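Local coordinates for putative uncharacterized protein PH0242 (Pyrococcus horikoshii, PDB 3VU1) that belongs to the oligosaccharyltransferase AglB family, here represented by its C-terminal globular domain, a strand-rich, multi-part fold carrying a calcium ion, at residues Ala30-Trp34 against Asp61-Ala65; Asn85-Leu91 against Ser244-Phe250; Trp94-Asn98 against Arg121-Leu127; Gly270-Pro274 against Val486-Ala490. All coordinates share one frame; numbering follows the deposited sequence.

Contact 1: Ala30-Trp34 against Asp61-Ala65; sequences ATSWW and DHILA
Trp33 reaches Leu64 through a first torsion of -175°, which sets CG opposite the backbone N and swings the indole out to helix 60-69; Leu64 replies with CG beside its own backbone N (chi1 -71°), sending its branches toward the strand. The indole meets the helix with the rim of its six-membered ring. CZ3 of Trp33 lies 3.3 Å from Asp61 O, near the ring plane, and CE3 of Trp33 lies 3.9 Å from Leu64 CB, also at the edge. One turn after Asp61, Ala65 brings CB to 4.0 Å from CZ3 of Trp33. The carbonyl approached by this edge is already used within the helix, where Ala65 N bonds to Asp61 O at 2.9 Å. Leu64 divides its tip: CD1 sits 3.4 Å from Ser32 O, and both methyls lie alongside the Thr31 side chain, which runs past Leu64 in the reverse direction. Ser32 OG finds its partner beyond the two segments, in Ile88 O. Ile100 and Leu103 of helix 97-103 pack further on Trp33. Trp33 and Trp34 open the family's WWDYG sequence signature. With no hydrogen bond joining Ala30-Trp34 directly to the helix, the direct contact is mainly buried and apolar; Arg49, in a salt bridge with Asp61 and hydrogen-bonded to Trp33 O, adds a polar link between the two segments.

Contact 2: Asn85-Leu91 against Ser244-Phe250; sequences NYFIIYL and SVIVYEF
Phe87 and Tyr248 form a hydrogen-bonded antiparallel pair, Phe87 N giving to Tyr248 O at 2.8 Å and Tyr248 N returning to Phe87 O. Ile89 and Ile246 are paired by the same two reciprocal bonds, and the ladder is finished by Phe250 N to Asn85 O and by Leu91 N to Ser244 O. The non-hydrogen-bonded pairs that alternate with these put their side chains on the face of Tyr86, Ile88 and Tyr90. There Ile88 CG2 reaches diagonally to Val245 CG1 at 3.6 Å, while the Tyr90 ring, turned out with CG anti to the backbone N (chi1 -174°), presents CD1 to CG2 of its direct partner Val245 at 3.8 Å. Tyr86 lies across Glu249, CE2 of the ring 3.9 Å from Glu249 CB. Their polar ends share a water, 2.9 Å from Tyr86 OH and donating to Glu249 OE1; Glu249 OE2 pairs with Arg251. On the other face Ile89 CG1 rests 3.7 Å from Tyr248 CD1, and Tyr248 OH is held by Leu216 O. Further out, Trp13 and Leu20 of helix 13-23 cover Ile88, whereas Leu64 and Leu68 of helix 60-69 cover Phe87. Strands 86-90 and 245-250 are thus the inner pair of a four-stranded mixed sheet with helices packed on both faces, a layered alpha/beta/alpha arrangement.

Contact 3: Trp94-Asn98 against Arg121-Leu127; sequences WAKFN and RVTTILL
Trp94 and Leu127 meet ring to branch: chi1 of 68° places CG of Trp94 between the backbone N and the carbonyl carbon, which lays the indole along strand 125-130. Leu127 sits over one face of that ring, its CD1 3.5 Å from CD1 of Trp94. Nearer the backbone, CB of Trp94 rests 3.8 Å from CG2 of Ile125. The other branch of Ile125 serves Phe97. Extended beyond CG1, with chi2 of -162°, it carries CD1 over the face of the Phe97 ring, 3.7 Å from the centroid, as a CH-pi contact. Thr124 OG1 lies at the edge of the same ring, 3.5 Å from CB of Phe97. Asn98 lowers its amide among Thr124, Val122 and the outstretched Arg121, whose guanidinium lies close to that amide, their planes 19° apart. Phe213 and Val214 of helix 212-218 close over Ile125, and Val202 of the adjoining strand touches both Ile125 and Leu127. Lys96, at the N-cap position, precedes the helix that bears Phe97 and Asn98. The 3-10 turn and first residues of helix 97-103 therefore pack on the start of strand 125-130, a helix-on-sheet junction with the ten-stranded mixed sheet of the Oligosaccharyltransferase Insert domain.

Contact 4: Gly270-Pro274 against Val486-Ala490; sequences GKLSP and VSASA
Leu272 and Ala488 make a single backbone bridge with their CA atoms 4.9 Å apart, between segments whose end-to-end directions differ by 64°. This isolated beta bridge, not a continuous ladder, fastens the loop before strand 275-285 to the end of the long strand 464-487; the strands flanking the loop and strand 464-487 belong to different antiparallel sheets. Its two bonds differ in geometry: Leu272 N gives to Ser487 O at 3.1 Å, whereas Ser489 N, 2.8 Å from Leu272 O, comes from well above that carbonyl's plane. The CA of Ala488 adds a CA-H...O contact to Leu272 O. Among the side chains, Val486 has a chi1 of 179°; with CG1 opposite the backbone N, that methyl is directed at the loop, 3.9 Å from Leu272 CG and near Gly270 O. Ile258 and Phe339, from one sheet each, also touch Val486, while Leu272 packs on His277 and Leu279, so Leu272 and Val486 place an apolar contact between the two sheets beside the bridge. Lys271 lies over the strand end with its aliphatic part, CG 4.0 Å from Ser487 CB and CD 3.6 Å from Ala488 O. Past the bridge, Pro274 packs on Tyr337 and brings its CD within 4.0 Å of Ser489 O. Beside it, OG of Ser489 turns back to the loop, 3.3 Å from CB of Ser273.

How the contacts relate
Contacts 1 (buried) and 2 (partly buried) share one mixed sheet near the centre of the chain: strands 30-32 and 86-90 are neighbours in it, Thr31 O lies 3.0 Å from Ile88 N, and Phe87 packs against both Thr31 and Leu64. Their chemistry divides by role, backbone ladder within the sheet in contact 2, helix-to-strand apolar packing without hydrogen bonds in contact 1. Contact 3, nested within the chain loop that contact 2 closes, is more peripheral and mixes aromatic packing with polar groups; Lys96 links it to Trp33 and Trp34 of contact 1. Contact 4 stands apart, its centre about 44 Å from that of contact 3, and relies on two backbone bonds in a partly buried region far from the chain's centre.

Contact 1: Ala30-Trp34 against Asp61-Ala65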
loop_
_atom_site.group_PDB
_atom_site.type_symbol
_atom_site.label_atom_id
_atom_site.label_comp_id
_atom_site.label_asym_id
_atom_site.label_seq_id
_atom_site.Cartn_x
_atom_site.Cartn_y
_atom_site.Cartn_z
ATOM N N ALA A 30 8.930 2.738 7.395
ATOM C CA ALA A 30 8.413 1.408 7.092
ATOM C C ALA A 30 7.228 1.110 8.003
ATOM O O ALA A 30 7.183 1.597 9.137
ATOM C CB ALA A 30 9.502 0.369 7.277
ATOM N N THR A 31 6.270 0.331 7.515
ATOM C CA THR A 31 5.146 -0.080 8.336
ATOM C C THR A 31 4.807 -1.531 8.090
ATOM O O THR A 31 5.216 -2.102 7.075
ATOM C CB THR A 31 3.873 0.774 8.120
ATOM O OG1 THR A 31 2.923 0.436 9.141
ATOM C CG2 THR A 31 3.224 0.501 6.752
ATOM N N SER A 32 4.051 -2.120 9.008
ATOM C CA SER A 32 3.660 -3.501 8.866
ATOM C C SER A 32 2.464 -3.832 9.733
ATOM O O SER A 32 2.098 -3.045 10.591
ATOM C CB SER A 32 4.805 -4.430 9.213
ATOM O OG SER A 32 4.498 -5.693 8.638
ATOM N N TRP A 33 1.826 -4.969 9.499
ATOM C CA TRP A 33 0.778 -5.368 10.416
ATOM C C TRP A 33 1.354 -5.709 11.785
ATOM O O TRP A 33 0.965 -5.126 12.800
ATOM C CB TRP A 33 -0.059 -6.520 9.877
ATOM C CG TRP A 33 -1.178 -6.776 10.811
ATOM C CD1 TRP A 33 -1.305 -7.817 11.710
ATOM C CD2 TRP A 33 -2.352 -5.919 11.050
ATOM N NE1 TRP A 33 -2.463 -7.701 12.439
ATOM C CE2 TRP A 33 -3.138 -6.593 12.106
ATOM C CE3 TRP A 33 -2.819 -4.724 10.515
ATOM C CZ2 TRP A 33 -4.332 -6.066 12.595
ATOM C CZ3 TRP A 33 -4.035 -4.213 11.002
ATOM C CH2 TRP A 33 -4.769 -4.862 12.027
ATOM N N TRP A 34 2.304 -6.638 11.815
ATOM C CA TRP A 34 2.916 -7.105 13.052
ATOM C C TRP A 34 3.934 -6.132 13.544
ATOM O O TRP A 34 4.538 -5.419 12.753
ATOM C CB TRP A 34 3.577 -8.450 12.807
ATOM C CG TRP A 34 3.924 -9.262 14.026
ATOM C CD1 TRP A 34 3.263 -9.304 15.261
ATOM C CD2 TRP A 34 5.007 -10.251 14.142
ATOM N NE1 TRP A 34 3.869 -10.210 16.103
ATOM C CE2 TRP A 34 4.911 -10.811 15.500
ATOM C CE3 TRP A 34 6.007 -10.721 13.285
ATOM C CZ2 TRP A 34 5.789 -11.791 15.957
ATOM C CZ3 TRP A 34 6.896 -11.697 13.768
ATOM C CH2 TRP A 34 6.782 -12.219 15.076
ATOM N N ASP A 61 -4.433 0.997 12.830
ATOM C CA ASP A 61 -4.732 -0.416 12.595
ATOM C C ASP A 61 -5.883 -0.606 11.618
ATOM O O ASP A 61 -5.839 -1.482 10.750
ATOM C CB ASP A 61 -5.106 -1.120 13.912
ATOM C CG ASP A 61 -3.877 -1.498 14.788
ATOM O OD1 ASP A 61 -2.720 -1.049 14.522
ATOM O OD2 ASP A 61 -4.101 -2.259 15.767
ATOM N N HIS A 62 -6.922 0.213 11.763
ATOM C CA HIS A 62 -8.102 0.116 10.910
ATOM C C HIS A 62 -7.756 0.483 9.502
ATOM O O HIS A 62 -8.340 -0.076 8.542
ATOM C CB HIS A 62 -9.217 1.012 11.409
ATOM C CG HIS A 62 -9.820 0.544 12.695
ATOM N ND1 HIS A 62 -10.714 -0.460 12.747
ATOM C CD2 HIS A 62 -9.594 0.946 14.020
ATOM C CE1 HIS A 62 -11.071 -0.678 14.029
ATOM N NE2 HIS A 62 -10.379 0.181 14.807
ATOM N N ILE A 63 -6.810 1.415 9.356
ATOM C CA ILE A 63 -6.411 1.836 8.034
ATOM C C ILE A 63 -5.483 0.804 7.364
ATOM O O ILE A 63 -5.685 0.427 6.183
ATOM C CB ILE A 63 -5.872 3.286 8.041
ATOM C CG1 ILE A 63 -6.908 4.213 8.699
ATOM C CG2 ILE A 63 -5.544 3.744 6.627
ATOM C CD1 ILE A 63 -8.340 4.067 8.199
ATOM N N LEU A 64 -4.502 0.311 8.110
ATOM C CA LEU A 64 -3.734 -0.830 7.624
ATOM C C LEU A 64 -4.668 -1.982 7.200
ATOM O O LEU A 64 -4.448 -2.609 6.158
ATOM C CB LEU A 64 -2.687 -1.308 8.642
ATOM C CG LEU A 64 -1.478 -0.386 8.863
ATOM C CD1 LEU A 64 -0.487 -1.001 9.848
ATOM C CD2 LEU A 64 -0.758 -0.040 7.574
ATOM N N ALA A 65 -5.705 -2.257 7.988
ATOM C CA ALA A 65 -6.529 -3.415 7.701
ATOM C C ALA A 65 -7.374 -3.092 6.489
ATOM O O ALA A 65 -7.688 -3.994 5.705
ATOM C CB ALA A 65 -7.395 -3.816 8.885
#

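Contact 2: Asn85-Leu91 against Ser244-Phe250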
loop_
_atom_site.group_PDB
_atom_site.type_symbol
_atom_site.label_atom_id
_atom_site.label_comp_id
_atom_site.label_asym_id
_atom_site.label_seq_id
_atom_site.Cartn_x
_atom_site.Cartn_y
_atom_site.Cartn_z
ATOM N N ASN A 85 7.090 5.025 3.173
ATOM C CA ASN A 85 8.115 4.688 2.208
ATOM C C ASN A 85 8.090 3.197 1.844
ATOM O O ASN A 85 8.165 2.840 0.671
ATOM C CB ASN A 85 9.484 5.101 2.767
ATOM C CG ASN A 85 9.656 6.614 2.824
ATOM O OD1 ASN A 85 9.567 7.232 3.888
ATOM N ND2 ASN A 85 9.879 7.219 1.669
ATOM N N TYR A 86 7.983 2.331 2.851
ATOM C CA TYR A 86 8.032 0.899 2.635
ATOM C C TYR A 86 6.904 0.219 3.383
ATOM O O TYR A 86 6.520 0.629 4.474
ATOM C CB TYR A 86 9.383 0.323 3.061
ATOM C CG TYR A 86 10.515 0.932 2.281
ATOM C CD1 TYR A 86 11.212 2.020 2.781
ATOM C CD2 TYR A 86 10.847 0.462 1.003
ATOM C CE1 TYR A 86 12.219 2.626 2.050
ATOM C CE2 TYR A 86 11.869 1.043 0.266
ATOM C CZ TYR A 86 12.547 2.122 0.794
ATOM O OH TYR A 86 13.543 2.716 0.093
ATOM N N PHE A 87 6.352 -0.813 2.764
ATOM C CA PHE A 87 5.309 -1.560 3.372
ATOM C C PHE A 87 5.767 -3.007 3.368
ATOM O O PHE A 87 6.055 -3.585 2.309
ATOM C CB PHE A 87 3.997 -1.398 2.601
ATOM C CG PHE A 87 2.800 -1.844 3.380
ATOM C CD1 PHE A 87 1.858 -0.926 3.806
ATOM C CD2 PHE A 87 2.644 -3.178 3.748
ATOM C CE1 PHE A 87 0.763 -1.333 4.548
ATOM C CE2 PHE A 87 1.553 -3.587 4.501
ATOM C CZ PHE A 87 0.605 -2.657 4.898
ATOM N N ILE A 88 5.808 -3.591 4.560
ATOM C CA ILE A 88 6.287 -4.950 4.729
ATOM C C ILE A 88 5.140 -5.944 4.795
ATOM O O ILE A 88 4.235 -5.839 5.638
ATOM C CB ILE A 88 7.147 -5.078 5.979
ATOM C CG1 ILE A 88 8.343 -4.149 5.849
ATOM C CG2 ILE A 88 7.585 -6.507 6.126
ATOM C CD1 ILE A 88 9.124 -3.958 7.146
ATOM N N ILE A 89 5.181 -6.909 3.891
ATOM C CA ILE A 89 4.141 -7.909 3.810
ATOM C C ILE A 89 4.715 -9.208 4.328
ATOM O O ILE A 89 5.834 -9.607 3.975
ATOM C CB ILE A 89 3.619 -8.036 2.386
ATOM C CG1 ILE A 89 2.867 -6.754 2.022
ATOM C CG2 ILE A 89 2.763 -9.279 2.225
ATOM C CD1 ILE A 89 1.519 -6.552 2.700
ATOM N N TYR A 90 3.948 -9.849 5.190
ATOM C CA TYR A 90 4.406 -11.014 5.904
ATOM C C TYR A 90 3.455 -12.162 5.611
ATOM O O TYR A 90 2.310 -12.157 6.064
ATOM C CB TYR A 90 4.432 -10.672 7.396
ATOM C CG TYR A 90 5.027 -11.731 8.298
ATOM C CD1 TYR A 90 6.059 -12.560 7.846
ATOM C CD2 TYR A 90 4.580 -11.886 9.615
ATOM C CE1 TYR A 90 6.606 -13.520 8.663
ATOM C CE2 TYR A 90 5.131 -12.842 10.447
ATOM C CZ TYR A 90 6.147 -13.654 9.967
ATOM O OH TYR A 90 6.704 -14.634 10.760
ATOM N N LEU A 91 3.919 -13.160 4.863
ATOM C CA LEU A 91 3.049 -14.286 4.506
ATOM C C LEU A 91 2.352 -14.968 5.677
ATOM O O LEU A 91 1.254 -15.496 5.531
ATOM C CB LEU A 91 3.794 -15.303 3.666
ATOM C CG LEU A 91 3.771 -14.966 2.167
ATOM C CD1 LEU A 91 4.584 -13.710 1.844
ATOM C CD2 LEU A 91 4.295 -16.163 1.406
ATOM N N SER A 244 9.465 -15.482 4.522
ATOM C CA SER A 244 8.061 -15.119 4.375
ATOM C C SER A 244 7.854 -13.596 4.439
ATOM O O SER A 244 6.772 -13.144 4.803
ATOM C CB SER A 244 7.277 -15.733 5.504
ATOM O OG SER A 244 7.290 -17.131 5.444
ATOM N N VAL A 245 8.884 -12.813 4.121
ATOM C CA VAL A 245 8.770 -11.384 4.174
ATOM C C VAL A 245 9.080 -10.777 2.798
ATOM O O VAL A 245 10.140 -11.042 2.208
ATOM C CB VAL A 245 9.736 -10.756 5.212
ATOM C CG1 VAL A 245 9.736 -9.248 5.108
ATOM C CG2 VAL A 245 9.383 -11.155 6.634
ATOM N N ILE A 246 8.158 -9.948 2.298
ATOM C CA ILE A 246 8.398 -9.138 1.119
ATOM C C ILE A 246 8.348 -7.661 1.533
ATOM O O ILE A 246 7.366 -7.207 2.139
ATOM C CB ILE A 246 7.347 -9.421 0.013
ATOM C CG1 ILE A 246 7.152 -10.955 -0.174
ATOM C CG2 ILE A 246 7.753 -8.695 -1.261
ATOM C CD1 ILE A 246 6.039 -11.437 -1.098
ATOM N N VAL A 247 9.405 -6.915 1.211
ATOM C CA VAL A 247 9.426 -5.458 1.398
ATOM C C VAL A 247 9.017 -4.756 0.115
ATOM O O VAL A 247 9.710 -4.867 -0.895
ATOM C CB VAL A 247 10.852 -4.985 1.770
ATOM C CG1 VAL A 247 10.927 -3.470 1.965
ATOM C CG2 VAL A 247 11.320 -5.714 3.009
ATOM N N TYR A 248 7.909 -4.027 0.154
ATOM C CA TYR A 248 7.435 -3.247 -0.998
ATOM C C TYR A 248 7.729 -1.783 -0.817
ATOM O O TYR A 248 7.465 -1.237 0.244
ATOM C CB TYR A 248 5.959 -3.413 -1.139
ATOM C CG TYR A 248 5.541 -4.763 -1.671
ATOM C CD1 TYR A 248 5.103 -5.759 -0.805
ATOM C CD2 TYR A 248 5.580 -5.050 -3.060
ATOM C CE1 TYR A 248 4.684 -6.987 -1.287
ATOM C CE2 TYR A 248 5.197 -6.288 -3.559
ATOM C CZ TYR A 248 4.730 -7.241 -2.671
ATOM O OH TYR A 248 4.320 -8.466 -3.129
ATOM N N GLU A 249 8.307 -1.142 -1.830
ATOM C CA GLU A 249 8.435 0.318 -1.835
ATOM C C GLU A 249 7.094 0.885 -2.278
ATOM O O GLU A 249 6.436 0.339 -3.192
ATOM C CB GLU A 249 9.518 0.762 -2.784
ATOM C CG GLU A 249 9.532 2.239 -3.111
ATOM C CD GLU A 249 10.579 2.590 -4.179
ATOM O OE1 GLU A 249 11.693 2.036 -4.144
ATOM O OE2 GLU A 249 10.309 3.438 -5.061
ATOM N N PHE A 250 6.658 1.941 -1.593
ATOM C CA PHE A 250 5.403 2.578 -1.933
ATOM C C PHE A 250 5.681 3.747 -2.835
ATOM O O PHE A 250 6.518 4.598 -2.515
ATOM C CB PHE A 250 4.675 3.036 -0.690
ATOM C CG PHE A 250 3.385 3.767 -0.954
ATOM C CD1 PHE A 250 2.295 3.116 -1.546
ATOM C CD2 PHE A 250 3.239 5.110 -0.561
ATOM C CE1 PHE A 250 1.098 3.790 -1.748
ATOM C CE2 PHE A 250 2.052 5.787 -0.782
ATOM C CZ PHE A 250 0.981 5.125 -1.359
HETATM O O HOH W 1 14.006 1.519 -2.538
#

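Contact 3: Trp94-Asn98 against Arg121-Leu127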
loop_
_atom_site.group_PDB
_atom_site.type_symbol
_atom_site.label_atom_id
_atom_site.label_comp_id
_atom_site.label_asym_id
_atom_site.label_seq_id
_atom_site.Cartn_x
_atom_site.Cartn_y
_atom_site.Cartn_z
ATOM N N TRP A 94 -1.586 -14.585 7.317
ATOM C CA TRP A 94 -2.807 -15.369 7.103
ATOM C C TRP A 94 -3.356 -15.741 8.470
ATOM O O TRP A 94 -4.574 -15.729 8.690
ATOM C CB TRP A 94 -2.570 -16.602 6.202
ATOM C CG TRP A 94 -1.702 -17.643 6.877
ATOM C CD1 TRP A 94 -0.310 -17.798 6.782
ATOM C CD2 TRP A 94 -2.129 -18.652 7.857
ATOM N NE1 TRP A 94 0.123 -18.816 7.595
ATOM C CE2 TRP A 94 -0.905 -19.372 8.266
ATOM C CE3 TRP A 94 -3.355 -19.019 8.416
ATOM C CZ2 TRP A 94 -0.934 -20.413 9.190
ATOM C CZ3 TRP A 94 -3.370 -20.070 9.350
ATOM C CH2 TRP A 94 -2.178 -20.745 9.732
ATOM N N ALA A 95 -2.468 -16.027 9.422
ATOM C CA ALA A 95 -2.895 -16.472 10.767
ATOM C C ALA A 95 -3.628 -15.368 11.518
ATOM O O ALA A 95 -4.423 -15.655 12.385
ATOM C CB ALA A 95 -1.711 -16.961 11.596
ATOM N N LYS A 96 -3.343 -14.109 11.193
ATOM C CA LYS A 96 -4.063 -13.010 11.809
ATOM C C LYS A 96 -5.200 -12.481 10.930
ATOM O O LYS A 96 -5.814 -11.449 11.249
ATOM C CB LYS A 96 -3.098 -11.884 12.180
ATOM C CG LYS A 96 -2.256 -12.237 13.372
ATOM C CD LYS A 96 -1.124 -11.272 13.617
ATOM C CE LYS A 96 -0.628 -11.563 15.017
ATOM N NZ LYS A 96 0.150 -10.457 15.610
ATOM N N PHE A 97 -5.505 -13.185 9.840
ATOM C CA PHE A 97 -6.356 -12.557 8.848
ATOM C C PHE A 97 -7.816 -12.302 9.217
ATOM O O PHE A 97 -8.404 -11.369 8.681
ATOM C CB PHE A 97 -6.206 -13.157 7.449
ATOM C CG PHE A 97 -6.318 -12.116 6.357
ATOM C CD1 PHE A 97 -5.294 -11.186 6.155
ATOM C CD2 PHE A 97 -7.451 -12.032 5.566
ATOM C CE1 PHE A 97 -5.400 -10.201 5.187
ATOM C CE2 PHE A 97 -7.546 -11.072 4.582
ATOM C CZ PHE A 97 -6.529 -10.151 4.400
ATOM N N ASN A 98 -8.393 -13.073 10.134
ATOM C CA ASN A 98 -9.735 -12.752 10.629
ATOM C C ASN A 98 -9.735 -11.387 11.305
ATOM O O ASN A 98 -10.575 -10.547 11.009
ATOM C CB ASN A 98 -10.256 -13.805 11.603
ATOM C CG ASN A 98 -10.887 -15.002 10.900
ATOM O OD1 ASN A 98 -11.899 -15.517 11.382
ATOM N ND2 ASN A 98 -10.311 -15.453 9.760
ATOM N N ARG A 121 -18.371 -18.447 13.127
ATOM C CA ARG A 121 -17.015 -18.006 12.768
ATOM C C ARG A 121 -16.543 -18.648 11.471
ATOM O O ARG A 121 -16.900 -19.761 11.140
ATOM C CB ARG A 121 -16.008 -18.302 13.870
ATOM C CG ARG A 121 -14.620 -17.763 13.576
ATOM C CD ARG A 121 -13.624 -18.231 14.621
ATOM N NE ARG A 121 -12.401 -17.444 14.568
ATOM C CZ ARG A 121 -11.316 -17.752 13.845
ATOM N NH1 ARG A 121 -11.279 -18.864 13.127
ATOM N NH2 ARG A 121 -10.252 -16.932 13.854
ATOM N N VAL A 122 -15.711 -17.917 10.761
ATOM C CA VAL A 122 -15.322 -18.228 9.401
ATOM C C VAL A 122 -13.787 -18.213 9.331
ATOM O O VAL A 122 -13.128 -17.396 9.992
ATOM C CB VAL A 122 -15.986 -17.165 8.486
ATOM C CG1 VAL A 122 -15.095 -16.711 7.355
ATOM C CG2 VAL A 122 -17.355 -17.641 7.998
ATOM N N THR A 123 -13.198 -19.128 8.577
ATOM C CA THR A 123 -11.755 -19.066 8.367
ATOM C C THR A 123 -11.465 -18.230 7.141
ATOM O O THR A 123 -11.817 -18.644 6.033
ATOM C CB THR A 123 -11.139 -20.465 8.187
ATOM O OG1 THR A 123 -11.380 -21.215 9.378
ATOM C CG2 THR A 123 -9.609 -20.362 7.968
ATOM N N THR A 124 -10.838 -17.069 7.312
ATOM C CA THR A 124 -10.670 -16.185 6.151
ATOM C C THR A 124 -9.613 -16.639 5.132
ATOM O O THR A 124 -9.803 -16.464 3.918
ATOM C CB THR A 124 -10.457 -14.711 6.541
ATOM O OG1 THR A 124 -9.374 -14.620 7.476
ATOM C CG2 THR A 124 -11.755 -14.126 7.161
ATOM N N ILE A 125 -8.520 -17.228 5.632
ATOM C CA ILE A 125 -7.393 -17.676 4.814
ATOM C C ILE A 125 -6.726 -18.919 5.409
ATOM O O ILE A 125 -6.336 -18.940 6.556
ATOM C CB ILE A 125 -6.310 -16.579 4.610
ATOM C CG1 ILE A 125 -6.943 -15.265 4.203
ATOM C CG2 ILE A 125 -5.306 -17.002 3.533
ATOM C CD1 ILE A 125 -5.968 -14.299 3.581
ATOM N N LEU A 126 -6.590 -19.941 4.590
ATOM C CA LEU A 126 -5.887 -21.135 4.942
ATOM C C LEU A 126 -4.900 -21.420 3.808
ATOM O O LEU A 126 -5.203 -21.172 2.629
ATOM C CB LEU A 126 -6.880 -22.259 5.048
ATOM C CG LEU A 126 -6.728 -23.280 6.159
ATOM C CD1 LEU A 126 -6.340 -22.644 7.487
ATOM C CD2 LEU A 126 -8.086 -23.948 6.276
ATOM N N LEU A 127 -3.717 -21.913 4.176
ATOM C CA LEU A 127 -2.660 -22.204 3.221
ATOM C C LEU A 127 -2.401 -23.699 3.100
ATOM O O LEU A 127 -2.391 -24.449 4.097
ATOM C CB LEU A 127 -1.369 -21.488 3.591
ATOM C CG LEU A 127 -1.455 -19.983 3.459
ATOM C CD1 LEU A 127 -0.074 -19.393 3.669
ATOM C CD2 LEU A 127 -2.042 -19.557 2.110
#

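Contact 4: Gly270-Pro274 against Val486-Ala490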
loop_
_atom_site.group_PDB
_atom_site.type_symbol
_atom_site.label_atom_id
_atom_site.label_comp_id
_atom_site.label_asym_id
_atom_site.label_seq_id
_atom_site.Cartn_x
_atom_site.Cartn_y
_atom_site.Cartn_z
ATOM N N GLY A 270 9.267 -2.404 -23.076
ATOM C CA GLY A 270 10.096 -2.681 -21.911
ATOM C C GLY A 270 11.115 -1.563 -21.951
ATOM O O GLY A 270 10.790 -0.444 -21.607
ATOM N N LYS A 271 12.324 -1.845 -22.441
ATOM C CA LYS A 271 13.376 -0.832 -22.634
ATOM C C LYS A 271 12.996 0.286 -23.620
ATOM O O LYS A 271 12.099 0.126 -24.439
ATOM C CB LYS A 271 14.682 -1.502 -23.070
ATOM C CG LYS A 271 15.217 -2.507 -22.051
ATOM C CD LYS A 271 16.613 -3.006 -22.412
ATOM C CE LYS A 271 17.187 -3.969 -21.371
ATOM N NZ LYS A 271 16.620 -5.342 -21.508
ATOM N N LEU A 272 13.676 1.427 -23.503
ATOM C CA LEU A 272 13.522 2.560 -24.408
ATOM C C LEU A 272 14.888 2.994 -24.976
ATOM O O LEU A 272 15.873 3.094 -24.246
ATOM C CB LEU A 272 12.873 3.748 -23.686
ATOM C CG LEU A 272 11.362 3.755 -23.450
ATOM C CD1 LEU A 272 10.998 4.896 -22.506
ATOM C CD2 LEU A 272 10.572 3.882 -24.752
ATOM N N SER A 273 14.937 3.255 -26.278
ATOM C CA SER A 273 16.157 3.749 -26.935
ATOM C C SER A 273 16.297 5.236 -26.710
ATOM O O SER A 273 15.295 5.931 -26.586
ATOM C CB SER A 273 16.053 3.511 -28.439
ATOM O OG SER A 273 14.995 4.288 -28.995
ATOM N N PRO A 274 17.532 5.752 -26.690
ATOM C CA PRO A 274 17.665 7.232 -26.772
ATOM C C PRO A 274 17.064 7.717 -28.102
ATOM O O PRO A 274 16.909 6.909 -29.007
ATOM C CB PRO A 274 19.185 7.456 -26.775
ATOM C CG PRO A 274 19.782 6.176 -26.256
ATOM C CD PRO A 274 18.833 5.059 -26.592
ATOM N N VAL A 486 12.821 2.939 -16.303
ATOM C CA VAL A 486 12.904 2.203 -17.566
ATOM C C VAL A 486 14.367 2.185 -17.992
ATOM O O VAL A 486 15.015 3.255 -18.094
ATOM C CB VAL A 486 12.028 2.863 -18.668
ATOM C CG1 VAL A 486 12.145 2.113 -19.989
ATOM C CG2 VAL A 486 10.573 2.893 -18.235
ATOM N N SER A 487 14.894 0.977 -18.208
ATOM C CA SER A 487 16.254 0.813 -18.745
ATOM C C SER A 487 16.317 1.341 -20.155
ATOM O O SER A 487 15.354 1.165 -20.937
ATOM C CB SER A 487 16.634 -0.646 -18.801
ATOM O OG SER A 487 16.760 -1.167 -17.505
ATOM N N ALA A 488 17.434 1.983 -20.492
ATOM C CA ALA A 488 17.702 2.304 -21.888
ATOM C C ALA A 488 18.097 1.046 -22.694
ATOM O O ALA A 488 18.567 0.052 -22.153
ATOM C CB ALA A 488 18.751 3.390 -21.991
ATOM N N SER A 489 17.854 1.066 -23.987
ATOM C CA SER A 489 18.305 -0.030 -24.837
ATOM C C SER A 489 19.705 0.303 -25.349
ATOM O O SER A 489 20.084 1.489 -25.363
ATOM C CB SER A 489 17.337 -0.209 -25.999
ATOM O OG SER A 489 17.340 0.946 -26.824
ATOM N N ALA A 490 20.468 -0.724 -25.755
ATOM C CA ALA A 490 21.716 -0.533 -26.529
ATOM C C ALA A 490 21.449 0.358 -27.760
ATOM O O ALA A 490 20.401 0.198 -28.402
ATOM C CB ALA A 490 22.253 -1.879 -26.966
#